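Local coordinates for protein endonuclease 2 (PDB 4CXV) that cleaves RNA and single-stranded DNA, and less readily double-stranded DNA, to 5'-phosphorylated products with the help of three divalent metal ions, at residues S55-I60 and S119-D124; Y51-P56 and K81-A86; I9-Q14 and E34-S39. All blocks are in the same frame, centred on the assembly; numbering follows the deposited sequence.

Interaction 1 of 3, residues S55-I60 and S119-D124; sequences SPLHYI and SHFMGD. With ZN (zinc ion), chain J; ZN (zinc ion), chain L.
His58 and His120, brought from parts of the chain far apart in sequence, close on one zinc ion, and the edge of Phe121 packs on a face of the first. CG of His58 stands anti to the carbonyl carbon (chi1 -65°), which turns the ring so that ND1 meets the zinc and one face meets Phe121. Its CB passes Asp124 OD2, and CG lies under Phe121 CE1. The stack is T-shaped, the planes 89° apart and the centroids 4.8 Å; Phe121 CE1 sits above the middle of the imidazole, 3.5 Å from His58 CD2 and equally near NE2. On the rim, His58 CE1 faces His120 NE2, while ND1 binds zinc at 2.3 Å.

The same ion takes His120 NE2 at 2.2 Å and Asp124 OD2 at 2.2 Å, and Asp45 belongs to the same site. The two imidazoles meet rim to rim with planes 70° apart, so each offers a nitrogen to the metal without stacking. Behind His120, ND1 is hydrogen-bonded to Cys41 O, a second-shell grip that fixes the ring's rotation. Asp124 is a bridging carboxylate: OD1 binds the second zinc at 2.0 Å, a site that Trp1 and His6 help to complete. This is part of the metal cluster of the S1/P1 nucleases.

Leu57 CB packs against Phe121 CZ at 3.7 Å, and Leu57 O lies over a face of the phenyl ring. Helix 111-124 thus presents its last turn to the 3-10 segment ahead of strand 60-62; helix 85-96 packs on Leu57 and Phe121 through Ala88, and helix 233-262 meets Met122.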
loop_
_atom_site.group_PDB
_atom_site.type_symbol
_atom_site.label_atom_id
_atom_site.label_comp_id
_atom_site.label_asym_id
_atom_site.label_seq_id
_atom_site.Cartn_x
_atom_site.Cartn_y
_atom_site.Cartn_z
ATOM N N SER A 55 5.792 12.772 -6.019
ATOM C CA SER A 55 5.228 11.751 -6.928
ATOM C C SER A 55 6.065 10.478 -7.033
ATOM O O SER A 55 5.500 9.386 -7.132
ATOM C CB SER A 55 4.765 12.222 -8.329
ATOM O OG SER A 55 5.436 13.338 -8.829
ATOM N N PRO A 56 7.393 10.608 -7.026
ATOM C CA PRO A 56 8.199 9.367 -7.080
ATOM C C PRO A 56 8.118 8.528 -5.808
ATOM O O PRO A 56 8.532 7.353 -5.804
ATOM C CB PRO A 56 9.624 9.872 -7.274
ATOM C CG PRO A 56 9.514 11.276 -7.735
ATOM C CD PRO A 56 8.219 11.817 -7.226
ATOM N N LEU A 57 7.598 9.111 -4.730
ATOM C CA LEU A 57 7.544 8.438 -3.448
ATOM C C LEU A 57 6.446 7.390 -3.364
ATOM O O LEU A 57 6.368 6.699 -2.349
ATOM C CB LEU A 57 7.342 9.475 -2.320
ATOM C CG LEU A 57 8.360 10.626 -2.263
ATOM C CD1 LEU A 57 8.112 11.495 -1.036
ATOM C CD2 LEU A 57 9.798 10.110 -2.258
ATOM N N HIS A 58 5.612 7.260 -4.397
ATOM C CA HIS A 58 4.519 6.297 -4.374
ATOM C C HIS A 58 4.922 4.901 -4.848
ATOM O O HIS A 58 4.140 3.959 -4.674
ATOM C CB HIS A 58 3.332 6.817 -5.196
ATOM C CG HIS A 58 2.696 8.060 -4.630
ATOM N ND1 HIS A 58 1.425 8.070 -4.107
ATOM C CD2 HIS A 58 3.164 9.321 -4.485
ATOM C CE1 HIS A 58 1.128 9.283 -3.670
ATOM N NE2 HIS A 58 2.163 10.064 -3.896
ATOM N N TYR A 59 6.102 4.740 -5.427
ATOM C CA TYR A 59 6.433 3.465 -6.070
ATOM C C TYR A 59 7.943 3.246 -6.073
ATOM O O TYR A 59 8.720 4.070 -5.568
ATOM C CB TYR A 59 5.887 3.474 -7.512
ATOM C CG TYR A 59 6.417 4.633 -8.325
ATOM C CD1 TYR A 59 7.677 4.569 -8.903
ATOM C CD2 TYR A 59 5.700 5.834 -8.432
ATOM C CE1 TYR A 59 8.196 5.625 -9.615
ATOM C CE2 TYR A 59 6.195 6.898 -9.166
ATOM C CZ TYR A 59 7.442 6.780 -9.763
ATOM O OH TYR A 59 7.960 7.809 -10.446
ATOM N N ILE A 60 8.323 2.090 -6.622
ATOM C CA ILE A 60 9.720 1.703 -6.845
ATOM C C ILE A 60 9.805 1.156 -8.266
ATOM O O ILE A 60 9.012 0.265 -8.629
ATOM C CB ILE A 60 10.132 0.571 -5.881
ATOM C CG1 ILE A 60 10.344 1.134 -4.482
ATOM C CG2 ILE A 60 11.397 -0.130 -6.379
ATOM C CD1 ILE A 60 10.320 0.097 -3.364
ATOM N N SER A 119 0.714 6.503 6.091
ATOM C CA SER A 119 -0.480 5.680 5.960
ATOM C C SER A 119 -0.672 5.283 4.487
ATOM O O SER A 119 -0.898 4.114 4.165
ATOM C CB SER A 119 -1.715 6.429 6.515
ATOM O OG SER A 119 -1.585 6.723 7.911
ATOM N N HIS A 120 -0.591 6.261 3.602
ATOM C CA HIS A 120 -0.766 5.999 2.196
ATOM C C HIS A 120 0.378 5.148 1.631
ATOM O O HIS A 120 0.145 4.190 0.893
ATOM C CB HIS A 120 -0.870 7.311 1.439
ATOM C CG HIS A 120 -1.075 7.135 -0.029
ATOM N ND1 HIS A 120 -2.320 7.056 -0.599
ATOM C CD2 HIS A 120 -0.193 7.033 -1.041
ATOM C CE1 HIS A 120 -2.198 6.929 -1.903
ATOM N NE2 HIS A 120 -0.915 6.882 -2.194
ATOM N N PHE A 121 1.611 5.515 1.960
ATOM C CA PHE A 121 2.764 4.824 1.399
ATOM C C PHE A 121 2.904 3.390 1.927
ATOM O O PHE A 121 3.323 2.508 1.188
ATOM C CB PHE A 121 4.044 5.651 1.560
ATOM C CG PHE A 121 4.040 6.990 0.813
ATOM C CD1 PHE A 121 3.446 7.132 -0.434
ATOM C CD2 PHE A 121 4.670 8.097 1.362
ATOM C CE1 PHE A 121 3.487 8.333 -1.123
ATOM C CE2 PHE A 121 4.702 9.312 0.680
ATOM C CZ PHE A 121 4.092 9.428 -0.555
ATOM N N MET A 122 2.539 3.139 3.178
ATOM C CA MET A 122 2.482 1.771 3.671
ATOM C C MET A 122 1.505 0.954 2.820
ATOM O O MET A 122 1.718 -0.229 2.563
ATOM C CB MET A 122 2.073 1.721 5.145
ATOM C CG MET A 122 2.206 0.338 5.768
ATOM S SD MET A 122 3.908 -0.293 5.766
ATOM C CE MET A 122 4.694 0.808 6.929
ATOM N N GLY A 123 0.422 1.563 2.376
ATOM C CA GLY A 123 -0.454 0.914 1.436
ATOM C C GLY A 123 0.188 0.686 0.079
ATOM O O GLY A 123 0.200 -0.441 -0.438
ATOM N N ASP A 124 0.738 1.745 -0.518
ATOM C CA ASP A 124 1.284 1.618 -1.852
ATOM C C ASP A 124 2.416 0.598 -1.934
ATOM O O ASP A 124 2.528 -0.084 -2.929
ATOM C CB ASP A 124 1.775 2.929 -2.398
ATOM C CG ASP A 124 0.704 3.697 -3.077
ATOM O OD1 ASP A 124 -0.463 3.246 -3.165
ATOM O OD2 ASP A 124 1.022 4.767 -3.520
HETATM ZN ZN ZN J . -0.162 6.475 -4.168
HETATM ZN ZN ZN L . -2.326 3.694 -3.884
#

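Interaction 2 of 3, residues Y51-P56 and K81-A86; sequences YHWSSP and KGRCVA. With NAG (2-acetamido-2-deoxy-beta-D-glucopyranose), chain C; NAG (2-acetamido-2-deoxy-beta-D-glucopyranose), chain B; MAN (alpha-D-mannopyranose), chain D.
Trp53 and Arg83 present two flat groups, at 80° to each other, that share a glycan. Tyr51 CB lies over one face of the indole, toward its rim; the opposite face carries an N-acetylglucosamine of chain C, whose C5 lies 3.4 Å from Trp53 CG. C1 and C3 of that sugar also come near the ring, the geometry of a carbohydrate CH-pi stack. The guanidinium has O6 of the same sugar over one face. At its edge, Arg83 NH2 donates to Trp53 O at 2.8 Å (N-H...O 162°), the oxygen lying in the guanidinium plane although the donor stands above the carbonyl plane. O3 of the chain B sugar is gripped twice, by Arg83 NH1 at 2.9 Å and by NH2 at 3.1 Å. A bend at chi3 (61°) turns the arginine's end to this position.

The backbones meet at Pro56, whose O receives a CA-H...O contact from Cys84 CA at 3.5 Å. A water lies 2.9 Å from Pro56 O and equally far from Arg83 O. Arg83 centres an inverse gamma turn, just ahead of Cys84, the N-cap of helix 85-96 and the disulfide partner of Cys74.

Tyr92 and Gln95 also bond to the glycan, consistent with its attachment at the nearby glycosylated Asn91. One arginine therefore joins protein backbone and sugar: its positive charge is probably offset in part by the carbonyl and hydroxyl oxygens around it, and the carbohydrate serves as part of the packing around the 3-10 segment.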
loop_
_atom_site.group_PDB
_atom_site.type_symbol
_atom_site.label_atom_id
_atom_site.label_comp_id
_atom_site.label_asym_id
_atom_site.label_seq_id
_atom_site.Cartn_x
_atom_site.Cartn_y
_atom_site.Cartn_z
ATOM N N TYR A 51 2.735 19.007 -4.520
ATOM C CA TYR A 51 4.102 18.705 -4.027
ATOM C C TYR A 51 4.723 17.747 -5.053
ATOM O O TYR A 51 4.714 16.525 -4.876
ATOM C CB TYR A 51 4.072 17.995 -2.658
ATOM C CG TYR A 51 3.423 18.719 -1.496
ATOM C CD1 TYR A 51 3.358 20.106 -1.435
ATOM C CD2 TYR A 51 2.936 17.996 -0.395
ATOM C CE1 TYR A 51 2.796 20.752 -0.340
ATOM C CE2 TYR A 51 2.381 18.634 0.697
ATOM C CZ TYR A 51 2.306 20.018 0.718
ATOM O OH TYR A 51 1.747 20.667 1.810
ATOM N N HIS A 52 5.283 18.293 -6.129
ATOM C CA HIS A 52 5.783 17.466 -7.250
ATOM C C HIS A 52 6.883 16.513 -6.788
ATOM O O HIS A 52 7.011 15.402 -7.300
ATOM C CB HIS A 52 6.333 18.342 -8.390
ATOM C CG HIS A 52 7.754 18.741 -8.183
ATOM N ND1 HIS A 52 8.124 19.721 -7.286
ATOM C CD2 HIS A 52 8.906 18.242 -8.699
ATOM C CE1 HIS A 52 9.442 19.834 -7.284
ATOM N NE2 HIS A 52 9.937 18.927 -8.111
ATOM N N TRP A 53 7.661 16.950 -5.796
ATOM C CA TRP A 53 8.690 16.146 -5.186
ATOM C C TRP A 53 8.168 14.838 -4.580
ATOM O O TRP A 53 8.946 13.930 -4.300
ATOM C CB TRP A 53 9.459 16.963 -4.119
ATOM C CG TRP A 53 8.604 17.702 -3.104
ATOM C CD1 TRP A 53 8.316 19.036 -3.108
ATOM C CD2 TRP A 53 7.994 17.168 -1.915
ATOM N NE1 TRP A 53 7.569 19.370 -2.007
ATOM C CE2 TRP A 53 7.340 18.243 -1.263
ATOM C CE3 TRP A 53 7.935 15.894 -1.340
ATOM C CZ2 TRP A 53 6.610 18.077 -0.079
ATOM C CZ3 TRP A 53 7.223 15.726 -0.163
ATOM C CH2 TRP A 53 6.571 16.823 0.463
ATOM N N SER A 54 6.858 14.773 -4.336
ATOM C CA SER A 54 6.266 13.600 -3.717
ATOM C C SER A 54 5.873 12.501 -4.705
ATOM O O SER A 54 5.631 11.378 -4.278
ATOM C CB SER A 54 5.026 14.002 -2.869
ATOM O OG SER A 54 3.873 14.258 -3.649
ATOM N N SER A 55 5.792 12.772 -6.019
ATOM C CA SER A 55 5.228 11.751 -6.928
ATOM C C SER A 55 6.065 10.478 -7.033
ATOM O O SER A 55 5.500 9.386 -7.132
ATOM C CB SER A 55 4.765 12.222 -8.329
ATOM O OG SER A 55 5.436 13.338 -8.829
ATOM N N PRO A 56 7.393 10.608 -7.026
ATOM C CA PRO A 56 8.199 9.367 -7.080
ATOM C C PRO A 56 8.118 8.528 -5.808
ATOM O O PRO A 56 8.532 7.353 -5.804
ATOM C CB PRO A 56 9.624 9.872 -7.274
ATOM C CG PRO A 56 9.514 11.276 -7.735
ATOM C CD PRO A 56 8.219 11.817 -7.226
ATOM N N LYS A 81 19.013 9.328 -4.206
ATOM C CA LYS A 81 18.830 8.129 -3.406
ATOM C C LYS A 81 17.792 8.320 -2.339
ATOM O O LYS A 81 17.762 9.377 -1.707
ATOM C CB LYS A 81 20.165 7.793 -2.726
ATOM C CG LYS A 81 20.174 6.499 -1.929
ATOM C CD LYS A 81 21.533 6.257 -1.254
ATOM C CE LYS A 81 21.983 4.809 -1.384
ATOM N NZ LYS A 81 20.984 3.890 -0.791
ATOM N N GLY A 82 16.944 7.311 -2.144
ATOM C CA GLY A 82 15.923 7.403 -1.093
ATOM C C GLY A 82 14.561 7.852 -1.572
ATOM O O GLY A 82 13.591 7.704 -0.877
ATOM N N ARG A 83 14.485 8.378 -2.789
ATOM C CA ARG A 83 13.240 8.945 -3.275
ATOM C C ARG A 83 12.415 7.879 -4.033
ATOM O O ARG A 83 12.319 7.858 -5.273
ATOM C CB ARG A 83 13.495 10.198 -4.113
ATOM C CG ARG A 83 14.354 11.230 -3.402
ATOM C CD ARG A 83 14.050 12.641 -3.849
ATOM N NE ARG A 83 12.669 13.036 -3.591
ATOM C CZ ARG A 83 12.222 13.554 -2.448
ATOM N NH1 ARG A 83 13.033 13.708 -1.412
ATOM N NH2 ARG A 83 10.937 13.867 -2.321
ATOM N N CYS A 84 11.845 6.992 -3.228
ATOM C CA CYS A 84 10.958 5.901 -3.663
ATOM C C CYS A 84 10.095 5.557 -2.460
ATOM O O CYS A 84 10.326 6.091 -1.386
ATOM C CB CYS A 84 11.769 4.686 -4.138
ATOM S SG CYS A 84 12.323 3.599 -2.801
ATOM N N VAL A 85 9.100 4.699 -2.616
ATOM C CA VAL A 85 8.166 4.465 -1.522
ATOM C C VAL A 85 8.831 3.899 -0.255
ATOM O O VAL A 85 8.416 4.216 0.846
ATOM C CB VAL A 85 6.929 3.680 -2.006
ATOM C CG1 VAL A 85 7.282 2.237 -2.376
ATOM C CG2 VAL A 85 5.809 3.732 -0.977
ATOM N N ALA A 86 9.829 3.038 -0.405
ATOM C CA ALA A 86 10.577 2.545 0.749
ATOM C C ALA A 86 11.279 3.689 1.496
ATOM O O ALA A 86 11.207 3.802 2.725
ATOM C CB ALA A 86 11.596 1.514 0.290
HETATM C C1 NAG C . 10.399 18.101 1.202
HETATM C C2 NAG C . 10.428 19.586 1.577
HETATM C C3 NAG C . 10.079 20.441 0.344
HETATM C C4 NAG C . 11.076 20.109 -0.750
HETATM C C5 NAG C . 11.171 18.598 -0.981
HETATM C C6 NAG C . 12.310 18.305 -1.957
HETATM C C7 NAG C . 9.966 20.125 3.940
HETATM C C8 NAG C . 8.967 20.586 4.979
HETATM N N2 NAG C . 9.544 19.978 2.667
HETATM O O3 NAG C . 10.115 21.838 0.645
HETATM O O4 NAG C . 10.720 20.717 -1.982
HETATM O O5 NAG C . 11.383 17.881 0.227
HETATM O O6 NAG C . 12.441 16.914 -2.074
HETATM O O7 NAG C . 11.118 19.867 4.293
HETATM C C1 NAG B . 10.742 13.688 3.809
HETATM C C2 NAG B . 10.889 13.710 2.281
HETATM C C3 NAG B . 11.214 15.135 1.883
HETATM C C4 NAG B . 10.094 16.068 2.371
HETATM C C5 NAG B . 9.728 15.804 3.834
HETATM C C6 NAG B . 8.507 16.597 4.335
HETATM C C7 NAG B . 11.674 11.535 1.279
HETATM C C8 NAG B . 10.347 10.932 1.464
HETATM N N2 NAG B . 11.889 12.798 1.683
HETATM O O3 NAG B . 11.372 15.197 0.470
HETATM O O4 NAG B . 10.697 17.338 2.371
HETATM O O5 NAG B . 9.612 14.435 4.174
HETATM O O6 NAG B . 7.380 16.332 3.524
HETATM O O7 NAG B . 12.571 10.798 0.786
HETATM C C1 MAN D . 13.460 23.129 -6.417
HETATM C C2 MAN D . 13.301 23.548 -7.884
HETATM C C3 MAN D . 12.465 22.554 -8.709
HETATM C C4 MAN D . 13.003 21.128 -8.545
HETATM C C5 MAN D . 13.084 20.797 -7.041
HETATM C C6 MAN D . 13.704 19.420 -6.768
HETATM O O2 MAN D . 14.610 23.670 -8.423
HETATM O O3 MAN D . 12.427 22.884 -10.090
HETATM O O4 MAN D . 12.191 20.209 -9.264
HETATM O O5 MAN D . 13.825 21.759 -6.318
HETATM O O6 MAN D . 13.143 18.858 -5.592
HETATM O O HOH W 1 10.879 6.345 -7.236
#

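Interaction 3 of 3, residues I9-Q14 and E34-S39; sequences ICKIAQ and EGDLSS
Gln14 uses both ends of its amide to hold the backbone of the loop that passes the helix. OE1 accepts from Leu37 N at 2.9 Å (N-H...O 156°), the donor tilted from the amide plane, and NE2 donates to Gly35 O at 2.8 Å, nearly in line with that carbonyl. With CG anti to the backbone N (chi1 -176°) and the chain extended beyond it, the amide reaches across to carry this pair, which pins its rotation; the bonds span Asp36, one on each side of it in sequence.

A second polar chain runs through Ser38. Lys11 NZ donates to Ser38 OG at 3.0 Å, and that hydroxyl in turn donates to Asp36 OD1 at 2.5 Å, on the syn side of the carboxylate. The lysine's own ion pair with Asp36 is long, NZ to OD2 being 3.9 Å, so the serine makes the closer link between the two charges. Asp36 OD1 also takes a weak bond from Ser38 N, and Asp36 O accepts both Ser39 N and Ser39 OG. Asp36 thereby anchors the start of the 3-10 segment 37-39 with both side chain and main chain.

Beside these bonds the contact is apolar: Cys10 CB rests on Ser38 CA at 3.8 Å, and Leu37 CD2 lies near Cys10 SG. The disulfide from Cys10 to Cys41 ties helix 3-15 covalently to the same loop. Ser119 of helix 111-124 meets both Cys10 and Leu37, Leu254 of helix 233-262 touches Cys10, and helix 174-187 packs along Lys11.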
loop_
_atom_site.group_PDB
_atom_site.type_symbol
_atom_site.label_atom_id
_atom_site.label_comp_id
_atom_site.label_asym_id
_atom_site.label_seq_id
_atom_site.Cartn_x
_atom_site.Cartn_y
_atom_site.Cartn_z
ATOM N N ILE A 9 -7.077 -0.724 3.817
ATOM C CA ILE A 9 -5.841 -0.817 4.587
ATOM C C ILE A 9 -5.930 0.043 5.836
ATOM O O ILE A 9 -5.591 -0.407 6.931
ATOM C CB ILE A 9 -4.634 -0.485 3.663
ATOM C CG1 ILE A 9 -4.302 -1.740 2.827
ATOM C CG2 ILE A 9 -3.406 -0.029 4.448
ATOM C CD1 ILE A 9 -3.427 -1.502 1.625
ATOM N N CYS A 10 -6.366 1.283 5.673
ATOM C CA CYS A 10 -6.431 2.185 6.805
ATOM C C CYS A 10 -7.519 1.818 7.810
ATOM O O CYS A 10 -7.341 2.032 9.006
ATOM C CB CYS A 10 -6.566 3.604 6.304
ATOM S SG CYS A 10 -4.992 4.261 5.723
ATOM N N LYS A 11 -8.638 1.265 7.347
ATOM C CA LYS A 11 -9.687 0.796 8.266
ATOM C C LYS A 11 -9.202 -0.369 9.099
ATOM O O LYS A 11 -9.399 -0.410 10.310
ATOM C CB LYS A 11 -10.943 0.377 7.517
ATOM C CG LYS A 11 -11.829 1.542 7.121
ATOM C CD LYS A 11 -13.068 1.039 6.411
ATOM C CE LYS A 11 -14.045 2.152 6.050
ATOM N NZ LYS A 11 -13.969 3.389 6.886
ATOM N N ILE A 12 -8.531 -1.317 8.461
ATOM C CA ILE A 12 -7.946 -2.441 9.194
ATOM C C ILE A 12 -6.936 -1.904 10.196
ATOM O O ILE A 12 -6.931 -2.277 11.375
ATOM C CB ILE A 12 -7.296 -3.444 8.189
ATOM C CG1 ILE A 12 -8.405 -4.203 7.462
ATOM C CG2 ILE A 12 -6.347 -4.424 8.880
ATOM C CD1 ILE A 12 -7.948 -4.888 6.198
ATOM N N ALA A 13 -6.054 -1.025 9.738
ATOM C CA ALA A 13 -5.006 -0.536 10.609
ATOM C C ALA A 13 -5.550 0.178 11.822
ATOM O O ALA A 13 -5.085 -0.036 12.929
ATOM C CB ALA A 13 -4.084 0.380 9.833
ATOM N N GLN A 14 -6.526 1.051 11.636
ATOM C CA GLN A 14 -6.939 1.893 12.756
ATOM C C GLN A 14 -7.545 1.048 13.874
ATOM O O GLN A 14 -7.361 1.339 15.043
ATOM C CB GLN A 14 -7.916 2.970 12.298
ATOM C CG GLN A 14 -8.281 3.921 13.431
ATOM C CD GLN A 14 -8.795 5.262 12.956
ATOM O OE1 GLN A 14 -9.355 5.372 11.880
ATOM N NE2 GLN A 14 -8.604 6.293 13.774
ATOM N N GLU A 34 -13.049 13.639 11.631
ATOM C CA GLU A 34 -13.959 13.004 12.581
ATOM C C GLU A 34 -13.363 11.710 13.136
ATOM O O GLU A 34 -14.073 10.737 13.358
ATOM C CB GLU A 34 -15.322 12.799 11.923
ATOM C CG GLU A 34 -16.084 14.110 11.745
ATOM C CD GLU A 34 -17.195 14.035 10.715
ATOM O OE1 GLU A 34 -17.257 13.033 9.967
ATOM O OE2 GLU A 34 -18.001 14.991 10.646
ATOM N N GLY A 35 -12.050 11.721 13.355
ATOM C CA GLY A 35 -11.355 10.612 13.975
ATOM C C GLY A 35 -11.017 9.439 13.060
ATOM O O GLY A 35 -10.432 8.464 13.523
ATOM N N ASP A 36 -11.385 9.533 11.773
ATOM C CA ASP A 36 -11.282 8.412 10.836
ATOM C C ASP A 36 -10.041 8.546 9.948
ATOM O O ASP A 36 -10.028 9.330 9.013
ATOM C CB ASP A 36 -12.565 8.323 9.982
ATOM C CG ASP A 36 -12.576 7.108 9.032
ATOM O OD1 ASP A 36 -11.680 6.240 9.147
ATOM O OD2 ASP A 36 -13.486 7.034 8.165
ATOM N N LEU A 37 -9.023 7.739 10.226
ATOM C CA LEU A 37 -7.813 7.745 9.435
ATOM C C LEU A 37 -8.118 7.461 7.963
ATOM O O LEU A 37 -7.526 8.071 7.062
ATOM C CB LEU A 37 -6.829 6.689 9.960
ATOM C CG LEU A 37 -5.477 6.622 9.271
ATOM C CD1 LEU A 37 -4.718 7.938 9.383
ATOM C CD2 LEU A 37 -4.638 5.481 9.820
ATOM N N SER A 38 -9.025 6.532 7.710
ATOM C CA SER A 38 -9.355 6.132 6.358
ATOM C C SER A 38 -9.935 7.257 5.519
ATOM O O SER A 38 -9.837 7.210 4.311
ATOM C CB SER A 38 -10.283 4.892 6.356
ATOM O OG SER A 38 -11.584 5.157 6.882
ATOM N N SER A 39 -10.470 8.310 6.146
ATOM C CA SER A 39 -10.999 9.412 5.379
ATOM C C SER A 39 -9.900 10.237 4.700
ATOM O O SER A 39 -10.203 11.011 3.807
ATOM C CB SER A 39 -11.912 10.340 6.211
ATOM O OG SER A 39 -11.178 10.978 7.247
#

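Overall arrangement
From the N terminus, interaction 3 closes first, folding the loop after helix 19-28 back onto helix 3-15 before either of the others opens. Interactions 1 and 2 then set out from the same stretch, sharing Ser55 and Pro56: the chain comes back to 51-56 at the start of helix 85-96, and to 55-60 at the end of helix 111-124, so the two loops cross, 81-86 falling inside the longer loop of interaction 1 while 51-56 begins before it. They touch where Tyr59 O approaches Val85 N at 3.0 Å. Interaction 3 meets interaction 1 through Ser119 and Gly123 but does not touch interaction 2. Helix 111-124 thus touches the N-terminal helix, the 3-10 segment and helix 85-96.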